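PDB 1OZ7: echicetin A-chain from Echis carinatus, which binds the platelet receptor GPIbalpha, blocking platelet aggregation on its own but promoting aggregation and signalling when IgM kappa is bound as well. Local coordinates for residues V11-L16 against C125-P130. Sequence-based numbering, arbitrary orientation.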
loop_
_atom_site.group_PDB
_atom_site.type_symbol
_atom_site.label_atom_id
_atom_site.label_comp_id
_atom_site.label_asym_id
_atom_site.label_seq_id
_atom_site.Cartn_x
_atom_site.Cartn_y
_atom_site.Cartn_z
ATOM N N VAL A 11 -1.634 30.283 -4.014
ATOM C CA VAL A 11 -1.306 30.813 -5.333
ATOM C C VAL A 11 -1.265 29.737 -6.423
ATOM O O VAL A 11 -0.382 29.731 -7.283
ATOM C CB VAL A 11 0.047 31.573 -5.322
ATOM C CG1 VAL A 11 1.217 30.597 -5.163
ATOM C CG2 VAL A 11 0.192 32.382 -6.605
ATOM N N TYR A 12 -2.228 28.821 -6.369
ATOM C CA TYR A 12 -2.357 27.751 -7.353
ATOM C C TYR A 12 -3.818 27.751 -7.768
ATOM O O TYR A 12 -4.682 28.141 -6.984
ATOM C CB TYR A 12 -2.016 26.399 -6.727
ATOM C CG TYR A 12 -0.603 25.919 -6.960
ATOM C CD1 TYR A 12 -0.208 25.429 -8.202
ATOM C CD2 TYR A 12 0.333 25.930 -5.929
ATOM C CE1 TYR A 12 1.089 24.957 -8.414
ATOM C CE2 TYR A 12 1.632 25.464 -6.129
ATOM C CZ TYR A 12 2.002 24.979 -7.371
ATOM O OH TYR A 12 3.288 24.520 -7.566
ATOM N N CYS A 13 -4.094 27.319 -8.993
ATOM C CA CYS A 13 -5.462 27.257 -9.495
ATOM C C CYS A 13 -5.875 25.801 -9.541
ATOM O O CYS A 13 -5.093 24.951 -9.956
ATOM C CB CYS A 13 -5.551 27.865 -10.890
ATOM S SG CYS A 13 -5.074 29.626 -10.953
ATOM N N TYR A 14 -7.107 25.521 -9.116
ATOM C CA TYR A 14 -7.626 24.158 -9.075
ATOM C C TYR A 14 -9.040 24.046 -9.604
ATOM O O TYR A 14 -9.882 24.912 -9.351
ATOM C CB TYR A 14 -7.701 23.627 -7.638
ATOM C CG TYR A 14 -6.448 23.694 -6.804
ATOM C CD1 TYR A 14 -5.860 24.915 -6.481
ATOM C CD2 TYR A 14 -5.886 22.529 -6.277
ATOM C CE1 TYR A 14 -4.746 24.972 -5.646
ATOM C CE2 TYR A 14 -4.775 22.577 -5.449
ATOM C CZ TYR A 14 -4.211 23.798 -5.135
ATOM O OH TYR A 14 -3.118 23.840 -4.306
ATOM N N MET A 15 -9.310 22.953 -10.306
ATOM C CA MET A 15 -10.654 22.704 -10.771
ATOM C C MET A 15 -10.954 21.217 -10.817
ATOM O O MET A 15 -10.143 20.411 -11.272
ATOM C CB MET A 15 -10.907 23.314 -12.140
ATOM C CG MET A 15 -12.325 23.058 -12.616
ATOM S SD MET A 15 -12.849 24.194 -13.898
ATOM C CE MET A 15 -14.496 24.666 -13.287
ATOM N N LEU A 16 -12.129 20.864 -10.322
ATOM C CA LEU A 16 -12.583 19.489 -10.323
ATOM C C LEU A 16 -13.441 19.334 -11.564
ATOM O O LEU A 16 -14.302 20.159 -11.828
ATOM C CB LEU A 16 -13.416 19.216 -9.078
ATOM N N CYS A 125 -7.806 19.122 -11.542
ATOM C CA CYS A 125 -6.633 19.654 -12.213
ATOM C C CYS A 125 -6.021 20.713 -11.333
ATOM O O CYS A 125 -6.659 21.219 -10.409
ATOM C CB CYS A 125 -6.986 20.287 -13.558
ATOM S SG CYS A 125 -7.479 19.169 -14.909
ATOM N N LYS A 126 -4.786 21.069 -11.649
ATOM C CA LYS A 126 -4.055 22.067 -10.884
ATOM C C LYS A 126 -2.924 22.612 -11.749
ATOM O O LYS A 126 -2.395 21.912 -12.620
ATOM C CB LYS A 126 -3.505 21.412 -9.616
ATOM C CG LYS A 126 -2.533 22.237 -8.783
ATOM C CD LYS A 126 -2.070 21.410 -7.584
ATOM C CE LYS A 126 -0.888 22.030 -6.864
ATOM N NZ LYS A 126 -0.326 21.104 -5.834
ATOM N N TYR A 127 -2.582 23.875 -11.524
ATOM C CA TYR A 127 -1.499 24.515 -12.253
ATOM C C TYR A 127 -1.208 25.885 -11.625
ATOM O O TYR A 127 -2.090 26.507 -11.024
ATOM C CB TYR A 127 -1.871 24.662 -13.731
ATOM C CG TYR A 127 -2.841 25.779 -14.020
ATOM C CD1 TYR A 127 -2.408 27.104 -14.069
ATOM C CD2 TYR A 127 -4.194 25.518 -14.235
ATOM C CE1 TYR A 127 -3.292 28.138 -14.323
ATOM C CE2 TYR A 127 -5.086 26.548 -14.488
ATOM C CZ TYR A 127 -4.624 27.854 -14.531
ATOM O OH TYR A 127 -5.493 28.884 -14.785
ATOM N N PRO A 128 0.044 26.358 -11.748
ATOM C CA PRO A 128 0.493 27.646 -11.208
ATOM C C PRO A 128 0.385 28.776 -12.224
ATOM O O PRO A 128 0.970 28.701 -13.298
ATOM C CB PRO A 128 1.935 27.361 -10.833
ATOM C CG PRO A 128 2.381 26.494 -11.985
ATOM C CD PRO A 128 1.193 25.552 -12.207
ATOM N N VAL A 129 -0.353 29.827 -11.882
ATOM C CA VAL A 129 -0.509 30.956 -12.793
ATOM C C VAL A 129 0.834 31.487 -13.315
ATOM O O VAL A 129 0.932 31.904 -14.469
ATOM C CB VAL A 129 -1.277 32.111 -12.129
ATOM C CG1 VAL A 129 -1.525 33.219 -13.144
ATOM C CG2 VAL A 129 -2.587 31.600 -11.562
ATOM N N PRO A 130 1.880 31.496 -12.467
ATOM C CA PRO A 130 3.198 31.980 -12.891
ATOM C C PRO A 130 3.879 31.009 -13.855
ATOM O O PRO A 130 5.103 31.036 -14.015
ATOM C CB PRO A 130 3.967 32.096 -11.575
ATOM C CG PRO A 130 2.890 32.371 -10.580
ATOM C CD PRO A 130 1.828 31.389 -10.999
#
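With CG anti to its backbone N (chi1 171°) and the chain extended beyond it, Lys-126 rises between the rings of Tyr-12 and Tyr-14; Tyr-14 CG, anti to its own carbonyl carbon (chi1 -53°), starts its ring up the same face of the sheet. The strands beneath are an antiparallel pair from the C-type lectin fold, in which strand 12-21 near the N-terminus lies against the last strand, 121-127, and so brings the two ends of the domain together. Lys-126 CE sits over the centre of the Tyr-12 ring, 3.7 Å above its plane, and NZ follows as a cation-pi partner 4.7 Å from the centroid, almost on the ring normal. On its other flank the lysine runs alongside Tyr-14, with CD 3.6 Å from Tyr-14 CE2 and CG over the ring face toward the rim. Glu-47 receives both polar ends, through a salt bridge to Lys-126 NZ and a hydrogen bond from Tyr-14 OH, while Ser-41 adds a hydrogen bond to the ammonium group; this shared carboxylate would help stabilise the buried charge. Two hydrogen-bonded pairs, Cys-13 with Tyr-127 and Met-15 with Cys-125, hold the backbones together. Cys-13 N points almost straight at Tyr-127 O (3.0 Å, 170° at the hydrogen), whereas Met-15 N reaches Cys-125 O from above the carbonyl plane. Each half-cystine ties the pair to another part of the chain: Cys-13 to Cys-2, Cys-125 to Cys-30 in helix 23-33. Next to Tyr-127, Pro-128 CB lies 3.5 Å from Tyr-12 CE1. On the opposite face from Lys-126, Cys-13 CB lies over the Tyr-127 ring, offset toward the rim and 3.8 Å from Tyr-127 CZ, with SG oblique to the same ring.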